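Local coordinates for caspase recruitment domain-containing protein 19 (Homo sapiens, PDB 4FH0), which plays a role in inhibiting the effects of BCL10-induced activation of NF-kappa-B, associating with BCL10 by CARD-CARD interaction through the caspase recruitment domain described here, at residues Met17-Gly22 with Asp65-Leu70. The protein carries 2 engineered substitutions. Sequence-based numbering, arbitrary orientation.
Engineered in segment 17-22: Met17 (natural residue Phe). Engineered in segment 65-70: Met67 (natural residue Leu).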
loop_
_atom_site.group_PDB
_atom_site.type_symbol
_atom_site.label_atom_id
_atom_site.label_comp_id
_atom_site.label_asym_id
_atom_site.label_seq_id
_atom_site.Cartn_x
_atom_site.Cartn_y
_atom_site.Cartn_z
HETATM N N MSE A 17 -0.836 -8.843 -8.018
HETATM C CA MSE A 17 0.303 -9.473 -7.360
HETATM C C MSE A 17 0.437 -9.023 -5.902
HETATM O O MSE A 17 0.632 -9.845 -5.017
HETATM C CB MSE A 17 1.588 -9.207 -8.136
HETATM C CG MSE A 17 1.726 -10.129 -9.333
HETATM SE SE MSE A 17 3.509 -10.096 -10.100
HETATM C CE MSE A 17 4.480 -10.826 -8.579
ATOM N N LEU A 18 0.366 -7.720 -5.662
ATOM C CA LEU A 18 0.498 -7.153 -4.309
ATOM C C LEU A 18 -0.491 -7.740 -3.325
ATOM O O LEU A 18 -0.183 -7.899 -2.143
ATOM C CB LEU A 18 0.302 -5.618 -4.344
ATOM C CG LEU A 18 1.483 -4.780 -4.819
ATOM C CD1 LEU A 18 0.995 -3.387 -5.164
ATOM C CD2 LEU A 18 2.516 -4.708 -3.722
ATOM N N THR A 19 -1.693 -8.032 -3.806
ATOM C CA THR A 19 -2.786 -8.489 -2.943
ATOM C C THR A 19 -2.873 -10.014 -2.883
ATOM O O THR A 19 -3.701 -10.563 -2.179
ATOM C CB THR A 19 -4.135 -7.911 -3.377
ATOM O OG1 THR A 19 -4.436 -8.311 -4.721
ATOM C CG2 THR A 19 -4.127 -6.374 -3.281
ATOM N N GLY A 20 -2.010 -10.714 -3.607
ATOM C CA GLY A 20 -2.013 -12.166 -3.531
ATOM C C GLY A 20 -1.642 -12.650 -2.149
ATOM O O GLY A 20 -0.759 -12.088 -1.508
ATOM N N HIS A 21 -2.289 -13.713 -1.684
ATOM C CA HIS A 21 -2.001 -14.207 -0.351
ATOM C C HIS A 21 -0.539 -14.563 -0.209
ATOM O O HIS A 21 0.030 -15.198 -1.095
ATOM C CB HIS A 21 -2.830 -15.442 -0.040
ATOM C CG HIS A 21 -4.285 -15.167 0.065
ATOM N ND1 HIS A 21 -5.172 -15.499 -0.933
ATOM C CD2 HIS A 21 -5.009 -14.555 1.031
ATOM C CE1 HIS A 21 -6.389 -15.140 -0.567
ATOM N NE2 HIS A 21 -6.317 -14.569 0.622
ATOM N N GLY A 22 0.056 -14.142 0.908
ATOM C CA GLY A 22 1.449 -14.413 1.204
ATOM C C GLY A 22 2.410 -13.321 0.752
ATOM O O GLY A 22 3.554 -13.276 1.177
ATOM N N ASP A 65 -8.722 -2.687 -0.410
ATOM C CA ASP A 65 -9.349 -1.392 -0.157
ATOM C C ASP A 65 -8.302 -0.279 -0.140
ATOM O O ASP A 65 -8.552 0.810 -0.623
ATOM C CB ASP A 65 -10.157 -1.407 1.147
ATOM C CG ASP A 65 -11.415 -2.223 1.040
ATOM O OD1 ASP A 65 -11.806 -2.597 -0.082
ATOM O OD2 ASP A 65 -12.006 -2.490 2.106
ATOM N N LEU A 66 -7.117 -0.561 0.389
ATOM C CA LEU A 66 -6.033 0.421 0.365
ATOM C C LEU A 66 -5.640 0.722 -1.077
ATOM O O LEU A 66 -5.442 1.882 -1.445
ATOM C CB LEU A 66 -4.835 -0.078 1.174
ATOM C CG LEU A 66 -3.633 0.874 1.163
ATOM C CD1 LEU A 66 -3.949 2.221 1.739
ATOM C CD2 LEU A 66 -2.462 0.232 1.913
HETATM N N MSE A 67 -5.519 -0.315 -1.899
HETATM C CA MSE A 67 -5.172 -0.081 -3.293
HETATM C C MSE A 67 -6.205 0.785 -3.986
HETATM O O MSE A 67 -5.843 1.690 -4.725
HETATM C CB MSE A 67 -5.026 -1.390 -4.063
HETATM C CG MSE A 67 -3.975 -2.324 -3.516
HETATM SE SE MSE A 67 -2.172 -1.537 -3.458
HETATM C CE MSE A 67 -2.059 -1.273 -1.545
ATOM N N SER A 68 -7.488 0.521 -3.740
ATOM C CA SER A 68 -8.535 1.330 -4.341
ATOM C C SER A 68 -8.440 2.769 -3.874
ATOM O O SER A 68 -8.632 3.694 -4.651
ATOM C CB SER A 68 -9.904 0.768 -3.995
ATOM O OG SER A 68 -10.067 -0.523 -4.538
ATOM N N HIS A 69 -8.188 2.955 -2.589
ATOM C CA HIS A 69 -8.043 4.280 -2.025
ATOM C C HIS A 69 -6.911 5.062 -2.688
ATOM O O HIS A 69 -7.090 6.218 -3.068
ATOM C CB HIS A 69 -7.812 4.139 -0.525
ATOM C CG HIS A 69 -7.586 5.437 0.179
ATOM N ND1 HIS A 69 -8.536 6.006 0.992
ATOM C CD2 HIS A 69 -6.518 6.265 0.209
ATOM C CE1 HIS A 69 -8.066 7.138 1.484
ATOM N NE2 HIS A 69 -6.850 7.327 1.013
ATOM N N LEU A 70 -5.751 4.427 -2.849
ATOM C CA LEU A 70 -4.602 5.100 -3.441
ATOM C C LEU A 70 -4.842 5.399 -4.909
ATOM O O LEU A 70 -4.492 6.479 -5.384
ATOM C CB LEU A 70 -3.355 4.240 -3.274
ATOM C CG LEU A 70 -2.894 3.984 -1.841
ATOM C CD1 LEU A 70 -1.903 2.849 -1.820
ATOM C CD2 LEU A 70 -2.288 5.237 -1.225
#
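The nearest CA atoms of the two segments are those of Thr19 and Met67, 8.7 Å apart. The last turn of helix 7-18 runs out into a loop here, and Gly20 N still reaches back to Met17 O at 3.1 Å. Residues 65-70 are a regular piece of helix 59-73. With this spacing the backbones stay apart and side chains alone bridge the gap, burying 97 Å² in total.

Met67, an engineered selenomethionine where the natural residue is leucine, reaches across with both its stem and its selenium. The bend at chi2 (-58°) sets SE beside Leu18, and chi3 then turns the terminal CE toward the side chains of Leu66 and Leu70 on its own helix. Leu18 meets it nearly at right angles, one branch end touching the selenium (CD1 to SE 4.0 Å). Thr19 meets the same side chain nearer its backbone: its methyl passes antiparallel to the stem, CG2 lying 4.1 Å from Met67 CG. With chi1 at 60°, the hydroxyl is left to hydrogen-bond Thr15 O in the preceding helical turn. Threonine thus suits a buried place just here, its hydroxyl bonded to Thr15 O and its methyl given to the core. Leucine at 18 offers a purely apolar branched end, and the Leu18 side chain also packs on Leu11, Phe81 and Leu85.

Phe81 of helix 75-88 touches both Leu18 and Met67, tying a third helix to the pair. Such light, wholly apolar packing between helix 7-18 and helix 59-73 belongs to the hydrophobic core of the CARD, a helical bundle of the death-domain superfamily.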